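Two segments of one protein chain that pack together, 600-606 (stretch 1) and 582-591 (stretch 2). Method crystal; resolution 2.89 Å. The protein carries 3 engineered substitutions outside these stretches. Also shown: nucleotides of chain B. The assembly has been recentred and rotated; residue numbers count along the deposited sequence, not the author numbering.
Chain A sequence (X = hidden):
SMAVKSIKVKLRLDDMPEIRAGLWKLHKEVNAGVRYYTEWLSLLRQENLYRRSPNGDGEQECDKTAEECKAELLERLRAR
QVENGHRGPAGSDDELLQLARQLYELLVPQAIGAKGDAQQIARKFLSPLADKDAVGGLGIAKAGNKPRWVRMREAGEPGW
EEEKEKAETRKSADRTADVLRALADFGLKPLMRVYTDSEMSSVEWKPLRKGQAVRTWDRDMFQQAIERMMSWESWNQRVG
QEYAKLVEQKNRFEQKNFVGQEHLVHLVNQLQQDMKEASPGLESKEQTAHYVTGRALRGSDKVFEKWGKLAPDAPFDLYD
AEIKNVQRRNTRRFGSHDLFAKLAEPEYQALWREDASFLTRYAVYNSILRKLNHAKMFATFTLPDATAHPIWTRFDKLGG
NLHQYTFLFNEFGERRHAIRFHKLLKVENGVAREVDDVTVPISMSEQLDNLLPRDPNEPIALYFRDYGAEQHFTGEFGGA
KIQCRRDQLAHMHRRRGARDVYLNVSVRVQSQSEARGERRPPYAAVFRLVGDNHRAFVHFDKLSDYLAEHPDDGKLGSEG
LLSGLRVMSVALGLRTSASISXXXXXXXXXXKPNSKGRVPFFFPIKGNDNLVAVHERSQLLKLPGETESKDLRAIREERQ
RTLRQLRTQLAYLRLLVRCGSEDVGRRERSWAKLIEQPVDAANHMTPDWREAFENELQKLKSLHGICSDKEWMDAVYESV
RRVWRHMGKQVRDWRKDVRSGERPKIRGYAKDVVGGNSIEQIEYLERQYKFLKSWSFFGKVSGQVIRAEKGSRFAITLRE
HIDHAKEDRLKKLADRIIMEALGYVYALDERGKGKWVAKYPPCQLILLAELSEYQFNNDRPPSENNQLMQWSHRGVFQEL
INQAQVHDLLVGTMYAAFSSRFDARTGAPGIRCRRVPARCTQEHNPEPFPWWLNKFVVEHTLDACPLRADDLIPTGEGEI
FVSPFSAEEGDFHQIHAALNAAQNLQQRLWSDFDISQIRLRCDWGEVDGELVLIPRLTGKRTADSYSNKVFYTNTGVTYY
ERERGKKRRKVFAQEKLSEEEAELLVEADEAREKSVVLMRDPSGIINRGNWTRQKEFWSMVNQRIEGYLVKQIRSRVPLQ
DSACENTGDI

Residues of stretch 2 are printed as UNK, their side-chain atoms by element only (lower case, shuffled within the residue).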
ATOM      1  N   PRO A 600      25.955 -26.629 -14.419  1.00 69.64           N
ATOM      2  CA  PRO A 600      25.171 -25.563 -13.789  1.00 67.07           C
ATOM      3  C   PRO A 600      23.678 -25.838 -13.857  1.00 62.03           C
ATOM      4  O   PRO A 600      23.183 -26.603 -14.688  1.00 60.09           O
ATOM      5  CB  PRO A 600      25.540 -24.312 -14.597  1.00 62.33           C
ATOM      6  CG  PRO A 600      26.819 -24.654 -15.283  1.00 74.78           C
ATOM      7  CD  PRO A 600      26.725 -26.129 -15.568  1.00 78.97           C
ATOM      8  N   PHE A 601      22.958 -25.185 -12.953  1.00 45.82           N
ATOM      9  CA  PHE A 601      21.514 -25.326 -12.879  1.00 44.64           C
ATOM     10  C   PHE A 601      20.871 -24.479 -13.968  1.00 44.19           C
ATOM     11  O   PHE A 601      21.215 -23.306 -14.134  1.00 61.09           O
ATOM     12  CB  PHE A 601      21.026 -24.905 -11.492  1.00 43.84           C
ATOM     13  CG  PHE A 601      19.560 -25.095 -11.278  1.00 43.24           C
ATOM     14  CD1 PHE A 601      18.768 -24.036 -10.877  1.00 42.26           C
ATOM     15  CD2 PHE A 601      18.971 -26.330 -11.475  1.00 43.72           C
ATOM     16  CE1 PHE A 601      17.413 -24.203 -10.674  1.00 41.78           C
ATOM     17  CE2 PHE A 601      17.618 -26.507 -11.278  1.00 50.89           C
ATOM     18  CZ  PHE A 601      16.835 -25.439 -10.877  1.00 42.29           C
ATOM     19  N   PHE A 602      19.952 -25.076 -14.724  1.00 45.27           N
ATOM     20  CA  PHE A 602      19.265 -24.344 -15.775  1.00 43.96           C
ATOM     21  C   PHE A 602      17.815 -24.797 -15.863  1.00 43.64           C
ATOM     22  O   PHE A 602      17.435 -25.851 -15.349  1.00 50.42           O
ATOM     23  CB  PHE A 602      19.967 -24.501 -17.136  1.00 45.69           C
ATOM     24  CG  PHE A 602      20.043 -25.917 -17.626  1.00 51.75           C
ATOM     25  CD1 PHE A 602      19.070 -26.424 -18.470  1.00 54.24           C
ATOM     26  CD2 PHE A 602      21.095 -26.738 -17.254  1.00 50.96           C
ATOM     27  CE1 PHE A 602      19.135 -27.724 -18.925  1.00 51.36           C
ATOM     28  CE2 PHE A 602      21.168 -28.043 -17.708  1.00 50.55           C
ATOM     29  CZ  PHE A 602      20.187 -28.536 -18.545  1.00 50.81           C
ATOM     30  N   PHE A 603      16.999 -23.968 -16.513  1.00 43.09           N
ATOM     31  CA  PHE A 603      15.603 -24.252 -16.778  1.00 42.84           C
ATOM     32  C   PHE A 603      15.366 -24.306 -18.277  1.00 43.34           C
ATOM     33  O   PHE A 603      15.904 -23.478 -19.017  1.00 43.36           O
ATOM     34  CB  PHE A 603      14.682 -23.185 -16.176  1.00 41.75           C
ATOM     35  CG  PHE A 603      14.471 -23.323 -14.709  1.00 41.30           C
ATOM     36  CD1 PHE A 603      14.215 -24.558 -14.145  1.00 47.08           C
ATOM     37  CD2 PHE A 603      14.530 -22.212 -13.890  1.00 40.50           C
ATOM     38  CE1 PHE A 603      14.020 -24.683 -12.789  1.00 48.43           C
ATOM     39  CE2 PHE A 603      14.339 -22.328 -12.535  1.00 46.23           C
ATOM     40  CZ  PHE A 603      14.083 -23.567 -11.981  1.00 44.39           C
ATOM     41  N   PRO A 604      14.577 -25.259 -18.756  1.00 46.25           N
ATOM     42  CA  PRO A 604      14.220 -25.254 -20.175  1.00 44.30           C
ATOM     43  C   PRO A 604      13.377 -24.036 -20.510  1.00 48.95           C
ATOM     44  O   PRO A 604      12.640 -23.509 -19.671  1.00 42.62           O
ATOM     45  CB  PRO A 604      13.428 -26.553 -20.351  1.00 44.92           C
ATOM     46  CG  PRO A 604      12.952 -26.907 -18.984  1.00 44.43           C
ATOM     47  CD  PRO A 604      14.006 -26.413 -18.041  1.00 51.40           C
ATOM     48  N   ILE A 605      13.514 -23.578 -21.749  1.00 55.03           N
ATOM     49  CA  ILE A 605      12.777 -22.428 -22.258  1.00 49.47           C
ATOM     50  C   ILE A 605      11.797 -22.918 -23.309  1.00 59.15           C
ATOM     51  O   ILE A 605      12.185 -23.633 -24.242  1.00 62.98           O
ATOM     52  CB  ILE A 605      13.717 -21.368 -22.849  1.00 43.18           C
ATOM     53  CG1 ILE A 605      14.695 -20.874 -21.788  1.00 42.74           C
ATOM     54  CG2 ILE A 605      12.918 -20.218 -23.406  1.00 42.59           C
ATOM     55  CD1 ILE A 605      15.631 -19.815 -22.294  1.00 45.06           C
ATOM     56  N   LYS A 606      10.533 -22.536 -23.160  1.00 43.33           N
ATOM     57  CA  LYS A 606       9.517 -22.941 -24.122  1.00 46.16           C
ATOM     58  C   LYS A 606       9.854 -22.400 -25.506  1.00 59.33           C
ATOM     59  O   LYS A 606      10.335 -21.274 -25.652  1.00 63.39           O
ATOM     60  CB  LYS A 606       8.143 -22.446 -23.671  1.00 48.72           C
ATOM     61  CG  LYS A 606       6.996 -22.753 -24.622  1.00 52.68           C
ATOM     62  CD  LYS A 606       5.707 -22.136 -24.108  1.00 66.57           C
ATOM     63  CE  LYS A 606       4.542 -22.394 -25.043  1.00 83.10           C
ATOM     64  NZ  LYS A 606       3.282 -21.799 -24.520  1.00 85.82           N
ATOM     65  N   UNK A 582      19.448 -14.883 -10.107  1.00 38.27           N
ATOM     66  CA  UNK A 582      19.701 -14.318 -11.425  1.00 38.42           C
ATOM     67  C   UNK A 582      19.894 -15.462 -12.409  1.00 39.16           C
ATOM     68  O   UNK A 582      20.621 -16.421 -12.122  1.00 59.74           O
ATOM     69  c   UNK A 582      21.243 -12.885 -12.797  1.00 38.98           C
ATOM     70  c   UNK A 582      20.925 -13.384 -11.404  1.00 38.69           C
ATOM     71  c   UNK A 582      20.677 -12.219 -10.477  1.00 37.98           C
ATOM     72  N   UNK A 583      19.237 -15.364 -13.559  1.00 39.09           N
ATOM     73  CA  UNK A 583      19.333 -16.361 -14.611  1.00 39.82           C
ATOM     74  C   UNK A 583      19.704 -15.678 -15.919  1.00 41.50           C
ATOM     75  O   UNK A 583      19.304 -14.542 -16.178  1.00 45.05           O
ATOM     76  c   UNK A 583      17.760 -20.611 -13.318  1.00 40.70           C
ATOM     77  c   UNK A 583      18.016 -17.132 -14.785  1.00 39.60           C
ATOM     78  c   UNK A 583      17.527 -17.994 -12.479  1.00 39.18           C
ATOM     79  c   UNK A 583      17.344 -19.029 -11.577  1.00 46.14           C
ATOM     80  c   UNK A 583      17.826 -18.254 -13.805  1.00 39.75           C
ATOM     81  c   UNK A 583      17.941 -19.573 -14.213  1.00 40.51           C
ATOM     82  c   UNK A 583      17.463 -20.341 -11.998  1.00 40.13           C
ATOM     83  N   UNK A 584      20.472 -16.387 -16.740  1.00 42.83           N
ATOM     84  CA  UNK A 584      20.946 -15.881 -18.020  1.00 41.55           C
ATOM     85  C   UNK A 584      20.453 -16.791 -19.136  1.00 46.18           C
ATOM     86  O   UNK A 584      20.481 -18.018 -19.004  1.00 55.45           O
ATOM     87  c   UNK A 584      22.484 -15.796 -18.038  1.00 42.35           C
ATOM     88  n   UNK A 584      25.192 -17.067 -18.260  1.00 60.21           N
ATOM     89  n   UNK A 584      25.743 -18.719 -19.759  1.00 61.15           N
ATOM     90  c   UNK A 584      23.134 -16.209 -19.356  1.00 53.00           C
ATOM     91  n   UNK A 584      26.158 -19.023 -17.525  1.00 53.13           N
ATOM     92  c   UNK A 584      24.659 -16.165 -19.278  1.00 57.96           C
ATOM     93  c   UNK A 584      25.696 -18.270 -18.513  1.00 55.28           C
ATOM     94  N   UNK A 585      19.986 -16.190 -20.226  1.00 42.06           N
ATOM     95  CA  UNK A 585      19.613 -16.960 -21.407  1.00 42.73           C
ATOM     96  C   UNK A 585      20.881 -17.305 -22.175  1.00 49.49           C
ATOM     97  O   UNK A 585      21.716 -16.433 -22.439  1.00 59.46           O
ATOM     98  c   UNK A 585      18.621 -16.180 -22.285  1.00 42.32           C
ATOM     99  c   UNK A 585      17.451 -15.690 -21.460  1.00 41.19           C
ATOM    100  c   UNK A 585      18.131 -17.054 -23.422  1.00 43.04           C
ATOM    101  N   UNK A 586      21.035 -18.578 -22.526  1.00 48.33           N
ATOM    102  CA  UNK A 586      22.249 -19.033 -23.190  1.00 50.46           C
ATOM    103  C   UNK A 586      21.945 -20.293 -23.986  1.00 53.97           C
ATOM    104  O   UNK A 586      20.976 -21.005 -23.711  1.00 47.20           O
ATOM    105  c   UNK A 586      23.374 -19.299 -22.185  1.00 46.92           C
ATOM    106  N   UNK A 587      22.788 -20.552 -24.982  1.00 56.53           N
ATOM    107  CA  UNK A 587      22.685 -21.788 -25.745  1.00 58.75           C
ATOM    108  C   UNK A 587      23.059 -22.972 -24.867  1.00 61.65           C
ATOM    109  O   UNK A 587      23.955 -22.881 -24.024  1.00 63.05           O
ATOM    110  c   UNK A 587      23.407 -20.553 -27.886  1.00 89.66           C
ATOM    111  n   UNK A 587      24.413 -19.407 -29.841  1.00120.46           N
ATOM    112  n   UNK A 587      25.216 -18.046 -31.517  1.00111.99           N
ATOM    113  c   UNK A 587      23.600 -21.747 -26.969  1.00 74.55           C
ATOM    114  c   UNK A 587      24.338 -20.654 -29.086  1.00104.32           C
ATOM    115  c   UNK A 587      25.209 -19.215 -30.889  1.00120.98           C
ATOM    116  n   UNK A 587      26.003 -20.192 -31.310  1.00116.44           N
ATOM    117  N   UNK A 588      22.379 -24.101 -25.079  1.00 58.52           N
ATOM    118  CA  UNK A 588      22.702 -25.293 -24.306  1.00 65.75           C
ATOM    119  C   UNK A 588      24.113 -25.801 -24.585  1.00 90.19           C
ATOM    120  O   UNK A 588      24.600 -26.667 -23.850  1.00 95.73           O
ATOM    121  c   UNK A 588      21.670 -26.393 -24.577  1.00 64.69           C
ATOM    122  n   UNK A 588      19.091 -30.256 -22.568  1.00 80.40           N
ATOM    123  c   UNK A 588      20.347 -28.332 -23.610  1.00 78.66           C
ATOM    124  c   UNK A 588      20.219 -29.289 -22.425  1.00 83.02           C
ATOM    125  c   UNK A 588      21.540 -27.399 -23.433  1.00 72.38           C
ATOM    126  N   UNK A 589      24.782 -25.273 -25.613  1.00 91.58           N
ATOM    127  CA  UNK A 589      26.197 -25.545 -25.869  1.00 91.21           C
ATOM    128  C   UNK A 589      27.023 -24.747 -24.858  1.00 90.39           C
ATOM    129  O   UNK A 589      27.558 -23.671 -25.141  1.00 66.61           O
ATOM    130  c   UNK A 589      25.354 -25.252 -28.239  1.00 98.35           C
ATOM    131  o   UNK A 589      24.369 -25.939 -27.896  1.00 98.43           O
ATOM    132  c   UNK A 589      26.557 -25.192 -27.307  1.00 89.14           C
ATOM    133  o   UNK A 589      25.389 -24.609 -29.310  1.00102.60           O
ATOM    134  N   UNK A 590      27.112 -25.297 -23.652  1.00 95.07           N
ATOM    135  CA  UNK A 590      27.820 -24.661 -22.547  1.00 94.36           C
ATOM    136  C   UNK A 590      28.847 -25.653 -21.998  1.00102.03           C
ATOM    137  O   UNK A 590      29.257 -26.610 -22.669  1.00113.37           O
ATOM    138  c   UNK A 590      26.818 -24.196 -21.487  1.00 88.46           C
ATOM    139  c   UNK A 590      24.779 -24.767 -20.131  1.00 99.88           C
ATOM    140  o   UNK A 590      24.865 -23.589 -19.726  1.00102.93           O
ATOM    141  o   UNK A 590      23.833 -25.526 -19.834  1.00 99.34           O
ATOM    142  c   UNK A 590      25.876 -25.292 -21.028  1.00 93.82           C
ATOM    143  N   UNK A 591      29.275 -25.436 -20.757  1.00107.95           N
ATOM    144  CA  UNK A 591      30.348 -26.234 -20.173  1.00 94.25           C
ATOM    145  C   UNK A 591      30.259 -26.150 -18.649  1.00 82.78           C
ATOM    146  O   UNK A 591      29.232 -25.735 -18.099  1.00 70.22           O
ATOM    147  c   UNK A 591      31.896 -24.279 -21.018  1.00 95.05           C
ATOM    148  c   UNK A 591      33.184 -23.748 -20.404  1.00 91.99           C
ATOM    149  c   UNK A 591      31.880 -24.020 -22.524  1.00 94.81           C
ATOM    150  c   UNK A 591      31.713 -25.770 -20.711  1.00 96.61           C
TER
ATOM    151  P     A B   6      19.812 -26.615  -5.937  1.00 46.02           P
ATOM    152  OP1   A B   6      18.428 -27.136  -6.037  1.00 43.09           O
ATOM    153  OP2   A B   6      20.889 -27.234  -6.757  1.00 44.21           O
ATOM    154  O5'   A B   6      19.746 -25.055  -6.240  1.00 42.50           O
ATOM    155  C5'   A B   6      19.905 -24.559  -7.562  1.00 51.05           C
ATOM    156  C4'   A B   6      21.151 -23.725  -7.681  1.00 42.60           C
ATOM    157  O4'   A B   6      21.015 -22.604  -6.769  1.00 41.88           O
ATOM    158  C3'   A B   6      22.436 -24.464  -7.298  1.00 71.42           C
ATOM    159  O3'   A B   6      23.459 -24.468  -8.319  1.00 69.50           O
ATOM    160  C2'   A B   6      22.875 -23.830  -5.971  1.00 43.29           C
ATOM    161  O2'   A B   6      24.264 -23.665  -5.806  1.00 61.94           O
ATOM    162  C1'   A B   6      22.154 -22.488  -5.942  1.00 42.29           C
ATOM    163  N9    A B   6      21.714 -22.182  -4.580  1.00 49.65           N
ATOM    164  C8    A B   6      20.850 -22.939  -3.827  1.00 48.34           C
ATOM    165  N7    A B   6      20.649 -22.481  -2.617  1.00 41.44           N
ATOM    166  C5    A B   6      21.454 -21.355  -2.558  1.00 46.52           C
ATOM    167  C6    A B   6      21.688 -20.427  -1.532  1.00 41.01           C
ATOM    168  N6    A B   6      21.109 -20.497  -0.332  1.00 40.82           N
ATOM    169  N1    A B   6      22.542 -19.413  -1.786  1.00 42.80           N
ATOM    170  C2    A B   6      23.122 -19.351  -2.991  1.00 46.59           C
ATOM    171  N3    A B   6      22.986 -20.163  -4.038  1.00 42.23           N
ATOM    172  C4    A B   6      22.126 -21.159  -3.754  1.00 47.00           C

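Position 582 carries three side-chain carbons, one bearing the other two, and none comes near stretch 1. A fork at the beta carbon with no heteroatom is Val-582, a branched residue at home in a buried strand.

At position 583 a single carbon leads into a ring of six carbons, with no oxygen on it, so the residue is Phe-583. Its CA-to-CB bond points toward stretch 1, and the ring meets two others: CE1 lies 3.7 Å from CD2 of Phe-603, and CZ lies 4.1 Å from CD1 of Phe-601. The rings of Phe-583 and Phe-603 are nearly parallel, at 11°, but slid apart, with centroids 5.4 Å apart, so they barely overlap. A broad, wholly apolar side chain can serve two such neighbours at once.

Position 584 has three carbons, a nitrogen, and a carbon carrying two more nitrogens: a guanidinium, hence Arg-584. Its CA-to-CB bond points away from stretch 1 and it makes no contact there; its polar end is hydrogen-bonded elsewhere in the structure.

Position 585 again shows one carbon bearing two, which is Val-585. Its CG1 sits 3.9 Å from CD1 of Ile-605, a compact apolar contact between buried side chains.

The lone side-chain carbon at position 586 makes it Ala-586, too short to reach stretch 1. Position 587 repeats the guanidinium pattern and is Arg-587, exposed, its charge compatible with solvent.

At position 588 four carbons in a row end in nitrogen, giving Lys-588. Its extended chain brings CE within 4.0 Å of CZ of Phe-602, so aliphatic carbon meets the ring.

Position 589 has two carbons, the second with two oxygens: Asp-589, exposed and out of reach. Position 590 has one carbon more before its two oxygens, so it is Glu-590, whose carboxylate suits a partly exposed site. Its OE1 approaches CD2 of Phe-602 at 4.0 Å, although the side chain is poorly ordered. A weak bond from its N to O of Lys-588 (2.9 Å) links the backbone locally.

Position 591 has four carbons forked at the second, Leu-591. Its CA-to-CB bond points away; the backbone O touches CD of Pro-600, at 3.6 Å, so this contact does not itself call for leucine.

The contact buries 393 Å² without hydrogen bonds between the stretches. Phe-583 contributes the largest area. Lys-588 and Glu-590 both touch the partly exposed Phe-602. Phe-601 also places one ring face against C5' of A6 of chain B, 3.5 Å from its CD1, joining this packing to the nucleic acid.

Stretch 2, residues 582-591: VFRVARKDEL
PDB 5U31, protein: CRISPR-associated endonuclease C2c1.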